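PDB 6DRU: glycosyl hydrolases family 31 family protein from Aspergillus niger, which catalyses the release of alpha-xylose from the non-reducing terminal glucose of xyloglucan oligosaccharides. Local coordinates for residues A[20-24]-A[60-64]; A[33-37]-A[125-129]; A[39-43]-A[213-217]; A[43-47]-A[190-194]. All blocks are in the same frame, centred on the assembly; numbering follows the deposited sequence.

Contact 1 (A[20-24]-A[60-64]); sequences LIQPF and HGMSY
With CG anti to the carbonyl carbon (chi1 -48°) and the chain extended beyond it (chi2 168°), Q22 sends its amide from strand 17-23 to the backbone carbonyls of the turn at 60-64. There NE2 donates twice: to G61 O at 3.0 Å and to S63 O at 2.6 Å. Both acceptors lie close to the amide plane, as suits the two hydrogens of an NH2 group, but at G61 the donor stands above the carbonyl plane, 44° out of it. The turn from H60 to S63 is type II'; G61, in its second position, has the positive phi that glycine tolerates well. S63 closes the turn on itself, both N and OG bonding to H60 O from the same face. On one flank the H60 ring lies obliquely against F24, with CD2 of H60 3.4 Å from CD1 of F24, while P23 O sits over a face of the imidazole. The polar end of H60 is bound through NE2 to E56. On the other flank L20 spreads its methyl groups, CD2 reaching M62 CG at 3.8 Å and CD1 reaching Y64 CB at 3.7 Å. R32, next door on strand 28-35, bonds both Q22 OE1 and G61 O, which fixes which way round the amide lies. A neutral amide thus ties the turn to the sheet by gripping two backbone carbonyls, flanked by apolar and aromatic contacts.

Contact 2 (A[33-37]-A[125-129]); sequences AWPFR and YYYWP
The hydroxyl of Y126 is bonded to E17, and beside it OH lies against A33, 3.6 Å from CB, in a contact where no hydrogen bond joins the two segments directly. A33 has a side chain small enough to leave room for the phenol. Two residues on, P35 lays its ring on a face of Y126, a CH-pi contact with CG 3.9 Å from the ring centroid and 17° off the ring normal. Proline suits this place because its ring carbons form a compact, rigid apolar patch. The same CG also meets W128, 3.8 Å from CZ2, so P35 is wedged between two aromatic rings. F36 brings its ring edge to W128, CD2 standing 4.1 Å from CZ2. The bend of R37 at chi2 returns its guanidinium toward the indole; NH1 comes 3.2 Å from NE1 of W128, two donors that do not bond, with the planes 69° apart. NE1 is bound to A133 O, and the other end of the guanidinium, NH2, to N426 OD1 and G430 O of the second subunit. The short strand segments 33-35 and 125-127 cross at -41°, 9.0 Å apart, and belong to two different sheets packed face to face in the beta-rich N-terminal part of this family 31 enzyme. T421 of the third subunit packs on W128 and bonds Y126 O. Cohesion here is therefore chiefly apolar and aromatic, while the polar groups of the side chains are bound to neighbouring strands, loops and subunits.

Contact 3 (A[39-43]-A[213-217]); sequences PSGNE and TTLVD
P39 lays CB and CG of its ring against one methyl of L215, the closest pair being CB of P39 and CD2 of L215 at 4.0 Å. With CG anti to the backbone N (chi1 170°), the leucine swings its branched end over toward P39, and the two side chains meet at a slant. W34 touches both residues, extending this small apolar patch onto strand 28-35. A few atoms away the contact turns polar. T214 donates from OG1 to OE2 of E43 at 2.9 Å, using the anti lone pair, away from the other carboxylate oxygen. On its syn lone pair the same OE2 accepts S40 N, also at 2.9 Å, and G41 N meets OE1 at 3.0 Å from the syn side, 26° out of the carboxylate plane. The bend of E43 at chi2 (87°) folds the carboxylate back over its own loop, where it gathers two successive backbone N-H groups. This loop leaves strand 28-35, and T214-L215, within 213-217, is the short connection by which the chain passes from strand 205-213 of one sheet to strand 216-222 of the other; the contact therefore pins a surface loop to a crossing between two sheets. Glutamate is apt because a carboxylate has enough acceptor positions for three donors, and threonine supplies a donor on a short, branched stem. G41 has a positive phi at which any side chain would collide with the carbonyl oxygen before it, so glycine suits. At the outer side of the loop, S40 and N42 pack on N42 and S40 of the second subunit.

Contact 4 (A[43-47]-A[190-194]); sequences EISFI and IWNMP
The amide of N192 stands between S45, F46 and I47, its plane turned 72° from the F46 ring. With CG anti to the backbone N (chi1 -173°), N192 presents both ends of the amide to the loop. ND2 donates to OG of S45 at 2.7 Å, nearly straight (165°) and in the amide plane; OD1 accepts F46 N at 2.8 Å on a lone pair. Asparagine suits this place because one short group offers donor and acceptor side by side. F46 turns its ring edge to this side, CD2 lying 3.5 Å from OD1 of N192 and CE2 3.9 Å from CB of P194. I47 packs CG1 against ND2 of N192 at 3.6 Å, while I44 sets CB against CG of P194 at 4.0 Å. A water bridges the backbones, donating to I44 O and to N192 O, so both carbonyls are served where N192 centres an inverse gamma turn. The second hydrogen of ND2 finds D217 on strand 216-222. Beyond the roughly antiparallel segments, W441, in helix 439-455, and Y473 meet F46 edge-to-face; both lie in the TIM-barrel range, so here the N-terminal beta region packs on the barrel domain.

In the fold
All four contacts reach one eight-stranded sheet, where strands 17-23, 28-35, 216-222 and 187-191 are successive neighbours. Contacts 1 and 2 lie farthest apart, centres about 20 Å from each other; contacts 3 and 4, about 9 Å apart, share E43. The first segments follow in order from 20-24 to 43-47, the loop after strand 28-35 supplying 39-43, 43-47 and 60-64. Then come 125-129, 190-194 and 213-217, so contacts 1 and 2 alternate along the chain with each of the others. W34 of contact 2 packs on L215 of contact 3, and F24 (contact 1) on I47 (contact 4). The loop is fastened to the sheet at several points; contacts 2 and 3 also face the second subunit.

Contact 1 (A[20-24]-A[60-64])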
# COMPACT_ATOMS: atom_id res chain seq x y z
N LEU A 20 -3.47 26.52 -9.76
CA LEU A 20 -4.20 27.76 -9.54
C LEU A 20 -3.31 28.72 -8.76
O LEU A 20 -3.06 28.52 -7.57
CB LEU A 20 -5.51 27.50 -8.80
CG LEU A 20 -6.32 28.73 -8.38
CD1 LEU A 20 -6.78 29.50 -9.61
CD2 LEU A 20 -7.51 28.33 -7.52
N ILE A 21 -2.82 29.76 -9.44
CA ILE A 21 -1.97 30.78 -8.83
C ILE A 21 -2.79 32.04 -8.66
O ILE A 21 -3.36 32.56 -9.64
CB ILE A 21 -0.72 31.04 -9.69
CG1 ILE A 21 -0.07 29.73 -10.11
CG2 ILE A 21 0.27 31.91 -8.92
CD1 ILE A 21 0.17 29.63 -11.60
N GLN A 22 -2.86 32.55 -7.43
CA GLN A 22 -3.63 33.75 -7.14
C GLN A 22 -2.78 34.75 -6.37
O GLN A 22 -1.96 34.35 -5.53
CB GLN A 22 -4.88 33.41 -6.31
CG GLN A 22 -5.70 32.26 -6.84
CD GLN A 22 -6.74 31.79 -5.84
OE1 GLN A 22 -6.42 31.24 -4.79
NE2 GLN A 22 -8.01 32.02 -6.17
N PRO A 23 -2.94 36.04 -6.64
CA PRO A 23 -2.35 37.04 -5.75
C PRO A 23 -2.98 36.94 -4.37
O PRO A 23 -4.19 36.76 -4.23
CB PRO A 23 -2.69 38.37 -6.43
CG PRO A 23 -3.88 38.07 -7.28
CD PRO A 23 -3.69 36.65 -7.74
N PHE A 24 -2.14 37.02 -3.34
CA PHE A 24 -2.58 36.76 -1.97
C PHE A 24 -1.84 37.71 -1.03
O PHE A 24 -0.64 37.56 -0.81
CB PHE A 24 -2.32 35.30 -1.59
CG PHE A 24 -3.35 34.73 -0.67
CD1 PHE A 24 -4.57 34.31 -1.17
CD2 PHE A 24 -3.11 34.62 0.68
CE1 PHE A 24 -5.53 33.78 -0.32
CE2 PHE A 24 -4.06 34.09 1.53
CZ PHE A 24 -5.27 33.67 1.03
N HIS A 60 -10.51 35.26 -1.55
CA HIS A 60 -10.26 34.83 -2.92
C HIS A 60 -11.02 33.55 -3.26
O HIS A 60 -11.66 33.46 -4.31
CB HIS A 60 -8.76 34.61 -3.15
CG HIS A 60 -7.93 35.84 -2.96
ND1 HIS A 60 -7.71 36.75 -3.96
CD2 HIS A 60 -7.25 36.29 -1.88
CE1 HIS A 60 -6.94 37.72 -3.51
NE2 HIS A 60 -6.64 37.47 -2.25
N GLY A 61 -10.95 32.56 -2.37
CA GLY A 61 -11.53 31.27 -2.70
C GLY A 61 -10.80 30.65 -3.87
O GLY A 61 -9.57 30.72 -3.99
N MET A 62 -11.57 30.02 -4.77
CA MET A 62 -11.03 29.41 -5.97
C MET A 62 -11.10 30.34 -7.18
O MET A 62 -10.95 29.87 -8.32
CB MET A 62 -11.78 28.11 -6.27
CG MET A 62 -10.88 26.91 -6.54
SD MET A 62 -10.10 26.28 -5.04
CE MET A 62 -11.53 25.84 -4.06
N SER A 63 -11.30 31.64 -6.97
CA SER A 63 -11.57 32.54 -8.08
C SER A 63 -10.31 32.80 -8.90
O SER A 63 -9.20 32.88 -8.37
CB SER A 63 -12.13 33.87 -7.55
OG SER A 63 -11.13 34.59 -6.85
N TYR A 64 -10.50 32.93 -10.21
CA TYR A 64 -9.42 33.24 -11.13
C TYR A 64 -9.97 34.01 -12.32
O TYR A 64 -11.17 34.00 -12.59
CB TYR A 64 -8.68 31.98 -11.59
CG TYR A 64 -9.57 30.97 -12.30
CD1 TYR A 64 -10.27 30.02 -11.57
CD2 TYR A 64 -9.71 30.98 -13.68
CE1 TYR A 64 -11.09 29.10 -12.21
CE2 TYR A 64 -10.52 30.07 -14.32
CZ TYR A 64 -11.20 29.13 -13.58
OH TYR A 64 -12.01 28.21 -14.22

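Contact 2 (A[33-37]-A[125-129])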
# COMPACT_ATOMS: atom_id res chain seq x y z
N ALA A 33 -2.10 23.14 -6.44
CA ALA A 33 -2.01 22.19 -7.54
C ALA A 33 -2.57 20.85 -7.11
O ALA A 33 -2.40 20.43 -5.96
CB ALA A 33 -0.55 22.03 -8.01
N TRP A 34 -3.23 20.16 -8.05
CA TRP A 34 -3.82 18.86 -7.78
C TRP A 34 -3.92 18.05 -9.07
O TRP A 34 -4.22 18.61 -10.13
CB TRP A 34 -5.21 18.99 -7.15
CG TRP A 34 -6.22 19.69 -8.02
CD1 TRP A 34 -7.05 19.12 -8.94
CD2 TRP A 34 -6.52 21.09 -8.02
NE1 TRP A 34 -7.84 20.08 -9.53
CE2 TRP A 34 -7.54 21.30 -8.98
CE3 TRP A 34 -6.04 22.19 -7.31
CZ2 TRP A 34 -8.07 22.56 -9.24
CZ3 TRP A 34 -6.57 23.44 -7.57
CH2 TRP A 34 -7.57 23.61 -8.53
N PRO A 35 -3.65 16.74 -9.01
CA PRO A 35 -3.85 15.89 -10.19
C PRO A 35 -5.20 15.20 -10.23
O PRO A 35 -5.65 14.63 -9.23
CB PRO A 35 -2.70 14.87 -10.08
CG PRO A 35 -2.51 14.72 -8.60
CD PRO A 35 -2.88 16.05 -7.96
N PHE A 36 -5.86 15.25 -11.39
CA PHE A 36 -7.10 14.54 -11.68
C PHE A 36 -8.30 15.02 -10.87
O PHE A 36 -9.22 15.62 -11.43
CB PHE A 36 -6.92 13.03 -11.48
CG PHE A 36 -6.08 12.37 -12.55
CD1 PHE A 36 -6.63 12.08 -13.79
CD2 PHE A 36 -4.76 12.04 -12.31
CE1 PHE A 36 -5.87 11.48 -14.77
CE2 PHE A 36 -3.99 11.43 -13.29
CZ PHE A 36 -4.55 11.15 -14.52
N ARG A 37 -8.31 14.78 -9.54
CA ARG A 37 -9.54 15.07 -8.81
C ARG A 37 -9.48 16.45 -8.18
O ARG A 37 -8.46 16.79 -7.55
CB ARG A 37 -9.80 14.03 -7.72
CG ARG A 37 -9.70 12.57 -8.15
CD ARG A 37 -8.26 12.07 -8.18
NE ARG A 37 -8.17 10.76 -8.82
CZ ARG A 37 -7.02 10.17 -9.12
NH1 ARG A 37 -5.87 10.76 -8.85
NH2 ARG A 37 -7.03 8.97 -9.70
N TYR A 125 6.00 16.45 -8.55
CA TYR A 125 5.99 15.00 -8.69
C TYR A 125 4.87 14.40 -7.86
O TYR A 125 4.74 14.70 -6.66
CB TYR A 125 7.34 14.42 -8.26
CG TYR A 125 7.56 12.99 -8.71
CD1 TYR A 125 7.16 11.92 -7.92
CD2 TYR A 125 8.17 12.71 -9.93
CE1 TYR A 125 7.36 10.62 -8.32
CE2 TYR A 125 8.37 11.41 -10.34
CZ TYR A 125 7.97 10.36 -9.54
OH TYR A 125 8.17 9.06 -9.94
N TYR A 126 4.06 13.55 -8.48
CA TYR A 126 2.95 12.88 -7.82
C TYR A 126 3.16 11.38 -7.85
O TYR A 126 3.68 10.83 -8.83
CB TYR A 126 1.61 13.23 -8.48
CG TYR A 126 1.36 14.72 -8.60
CD1 TYR A 126 0.98 15.47 -7.49
CD2 TYR A 126 1.50 15.37 -9.82
CE1 TYR A 126 0.75 16.83 -7.59
CE2 TYR A 126 1.27 16.73 -9.93
CZ TYR A 126 0.89 17.45 -8.81
OH TYR A 126 0.67 18.80 -8.93
N TYR A 127 2.74 10.71 -6.78
CA TYR A 127 2.94 9.27 -6.63
C TYR A 127 1.78 8.70 -5.84
O TYR A 127 1.41 9.24 -4.80
CB TYR A 127 4.28 8.98 -5.94
CG TYR A 127 4.48 7.54 -5.52
CD1 TYR A 127 4.85 6.58 -6.44
CD2 TYR A 127 4.32 7.16 -4.19
CE1 TYR A 127 5.05 5.26 -6.06
CE2 TYR A 127 4.52 5.85 -3.80
CZ TYR A 127 4.88 4.90 -4.74
OH TYR A 127 5.08 3.60 -4.34
N TRP A 128 1.20 7.61 -6.34
CA TRP A 128 0.03 6.99 -5.72
C TRP A 128 0.44 5.69 -5.05
O TRP A 128 0.66 4.68 -5.73
CB TRP A 128 -1.07 6.74 -6.76
CG TRP A 128 -1.82 7.98 -7.13
CD1 TRP A 128 -2.95 8.47 -6.55
CD2 TRP A 128 -1.48 8.90 -8.18
NE1 TRP A 128 -3.34 9.63 -7.17
CE2 TRP A 128 -2.46 9.92 -8.17
CE3 TRP A 128 -0.46 8.96 -9.13
CZ2 TRP A 128 -2.43 10.98 -9.07
CZ3 TRP A 128 -0.44 10.02 -10.02
CH2 TRP A 128 -1.42 11.01 -9.99
N PRO A 129 0.54 5.65 -3.72
CA PRO A 129 1.00 4.43 -3.04
C PRO A 129 -0.13 3.47 -2.71
O PRO A 129 0.11 2.27 -2.54
CB PRO A 129 1.66 4.98 -1.77
CG PRO A 129 0.86 6.20 -1.46
CD PRO A 129 0.41 6.78 -2.79

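Contact 3 (A[39-43]-A[213-217])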
# COMPACT_ATOMS: atom_id res chain seq x y z
N PRO A 39 -10.17 19.67 -5.58
CA PRO A 39 -10.12 19.68 -4.11
C PRO A 39 -11.49 19.42 -3.50
O PRO A 39 -12.51 19.92 -3.99
CB PRO A 39 -9.62 21.09 -3.78
CG PRO A 39 -8.93 21.55 -5.02
CD PRO A 39 -9.68 20.93 -6.16
N SER A 40 -11.51 18.61 -2.44
CA SER A 40 -12.75 18.33 -1.73
C SER A 40 -13.37 19.60 -1.16
O SER A 40 -14.59 19.70 -1.05
CB SER A 40 -12.50 17.32 -0.61
OG SER A 40 -11.60 16.31 -1.03
N GLY A 41 -12.54 20.58 -0.79
CA GLY A 41 -12.99 21.75 -0.08
C GLY A 41 -12.91 21.63 1.42
O GLY A 41 -13.06 22.64 2.12
N ASN A 42 -12.67 20.43 1.95
CA ASN A 42 -12.52 20.19 3.38
C ASN A 42 -11.07 19.99 3.78
O ASN A 42 -10.80 19.43 4.85
CB ASN A 42 -13.36 19.00 3.81
CG ASN A 42 -13.10 17.76 2.97
OD1 ASN A 42 -12.01 17.19 2.99
ND2 ASN A 42 -14.12 17.32 2.24
N GLU A 43 -10.12 20.42 2.95
CA GLU A 43 -8.72 20.35 3.33
C GLU A 43 -8.42 21.32 4.46
O GLU A 43 -9.07 22.36 4.60
CB GLU A 43 -7.82 20.65 2.12
CG GLU A 43 -7.80 19.56 1.06
CD GLU A 43 -8.92 19.70 0.04
OE1 GLU A 43 -9.64 20.72 0.08
OE2 GLU A 43 -9.07 18.79 -0.80
N THR A 213 -1.90 13.32 0.66
CA THR A 213 -2.69 14.54 0.56
C THR A 213 -3.57 14.44 -0.68
O THR A 213 -3.39 13.56 -1.53
CB THR A 213 -1.80 15.78 0.49
OG1 THR A 213 -2.61 16.96 0.49
CG2 THR A 213 -0.95 15.76 -0.77
N THR A 214 -4.52 15.36 -0.77
CA THR A 214 -5.36 15.52 -1.95
C THR A 214 -5.14 16.85 -2.64
O THR A 214 -5.81 17.13 -3.64
CB THR A 214 -6.84 15.36 -1.59
OG1 THR A 214 -7.26 16.48 -0.79
CG2 THR A 214 -7.07 14.07 -0.81
N LEU A 215 -4.22 17.68 -2.15
CA LEU A 215 -4.01 19.02 -2.66
C LEU A 215 -2.72 19.62 -2.11
O LEU A 215 -2.47 19.57 -0.90
CB LEU A 215 -5.19 19.92 -2.30
CG LEU A 215 -5.01 21.42 -2.56
CD1 LEU A 215 -4.84 21.69 -4.05
CD2 LEU A 215 -6.17 22.22 -2.00
N VAL A 216 -1.89 20.19 -2.99
CA VAL A 216 -0.68 20.90 -2.60
C VAL A 216 -0.99 22.38 -2.53
O VAL A 216 -1.71 22.92 -3.38
CB VAL A 216 0.47 20.60 -3.58
CG1 VAL A 216 1.75 21.28 -3.12
CG2 VAL A 216 0.69 19.11 -3.71
N ASP A 217 -0.44 23.06 -1.53
CA ASP A 217 -0.78 24.46 -1.26
C ASP A 217 0.41 25.15 -0.62
O ASP A 217 0.88 24.71 0.44
CB ASP A 217 -2.02 24.54 -0.36
CG ASP A 217 -2.51 25.97 -0.17
OD1 ASP A 217 -1.98 26.89 -0.83
OD2 ASP A 217 -3.45 26.16 0.63

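Contact 4 (A[43-47]-A[190-194])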
# COMPACT_ATOMS: atom_id res chain seq x y z
N GLU A 43 -10.12 20.42 2.95
CA GLU A 43 -8.72 20.35 3.33
C GLU A 43 -8.42 21.32 4.46
O GLU A 43 -9.07 22.36 4.60
CB GLU A 43 -7.82 20.65 2.12
CG GLU A 43 -7.80 19.56 1.06
CD GLU A 43 -8.92 19.70 0.04
OE1 GLU A 43 -9.64 20.72 0.08
OE2 GLU A 43 -9.07 18.79 -0.80
N ILE A 44 -7.42 20.97 5.27
CA ILE A 44 -7.03 21.78 6.42
C ILE A 44 -6.03 22.83 5.96
O ILE A 44 -5.01 22.50 5.34
CB ILE A 44 -6.46 20.91 7.55
CG1 ILE A 44 -7.56 20.08 8.22
CG2 ILE A 44 -5.72 21.77 8.57
CD1 ILE A 44 -7.94 18.82 7.50
N SER A 45 -6.31 24.09 6.27
CA SER A 45 -5.48 25.22 5.88
C SER A 45 -5.13 26.03 7.11
O SER A 45 -5.94 26.15 8.04
CB SER A 45 -6.19 26.12 4.85
OG SER A 45 -5.39 27.24 4.51
N PHE A 46 -3.92 26.57 7.13
CA PHE A 46 -3.42 27.35 8.26
C PHE A 46 -3.26 28.82 7.93
O PHE A 46 -2.75 29.58 8.75
CB PHE A 46 -2.10 26.76 8.75
CG PHE A 46 -2.22 25.34 9.24
CD1 PHE A 46 -2.64 25.07 10.53
CD2 PHE A 46 -1.91 24.28 8.40
CE1 PHE A 46 -2.76 23.76 10.98
CE2 PHE A 46 -2.03 22.97 8.84
CZ PHE A 46 -2.45 22.71 10.13
N ILE A 47 -3.69 29.25 6.74
CA ILE A 47 -3.58 30.64 6.33
C ILE A 47 -4.97 31.25 6.27
O ILE A 47 -5.98 30.56 6.08
CB ILE A 47 -2.86 30.79 4.97
CG1 ILE A 47 -3.68 30.16 3.85
CG2 ILE A 47 -1.47 30.17 5.03
CD1 ILE A 47 -3.19 30.51 2.46
N ILE A 190 5.62 29.55 2.83
CA ILE A 190 4.76 28.78 3.72
C ILE A 190 4.27 27.56 2.97
O ILE A 190 3.58 27.68 1.96
CB ILE A 190 3.57 29.61 4.24
CG1 ILE A 190 4.06 30.88 4.94
CG2 ILE A 190 2.71 28.77 5.18
CD1 ILE A 190 2.94 31.79 5.39
N TRP A 191 4.62 26.37 3.47
CA TRP A 191 4.12 25.10 2.95
C TRP A 191 2.86 24.77 3.73
O TRP A 191 2.90 24.12 4.78
CB TRP A 191 5.20 24.03 3.07
CG TRP A 191 4.87 22.65 2.57
CD1 TRP A 191 4.57 21.55 3.32
CD2 TRP A 191 4.84 22.21 1.20
NE1 TRP A 191 4.35 20.47 2.52
CE2 TRP A 191 4.51 20.84 1.21
CE3 TRP A 191 5.05 22.85 -0.03
CZ2 TRP A 191 4.38 20.10 0.04
CZ3 TRP A 191 4.93 22.10 -1.19
CH2 TRP A 191 4.60 20.74 -1.15
N ASN A 192 1.72 25.24 3.22
CA ASN A 192 0.43 25.15 3.92
C ASN A 192 -0.14 23.74 3.79
O ASN A 192 -1.11 23.48 3.06
CB ASN A 192 -0.53 26.20 3.38
CG ASN A 192 -1.81 26.29 4.18
OD1 ASN A 192 -1.84 25.98 5.37
ND2 ASN A 192 -2.89 26.71 3.53
N MET A 193 0.47 22.81 4.52
CA MET A 193 0.13 21.40 4.43
C MET A 193 0.15 20.78 5.83
O MET A 193 1.13 20.98 6.57
CB MET A 193 1.09 20.66 3.51
CG MET A 193 1.20 21.25 2.11
SD MET A 193 -0.16 20.77 1.04
CE MET A 193 0.35 19.12 0.58
N PRO A 194 -0.89 20.05 6.22
CA PRO A 194 -0.88 19.34 7.51
C PRO A 194 -0.26 17.95 7.47
O PRO A 194 -0.21 17.30 8.52
CB PRO A 194 -2.37 19.26 7.84
CG PRO A 194 -3.01 19.11 6.51
CD PRO A 194 -2.19 19.92 5.53
O HOH W 1 -3.63 22.51 3.19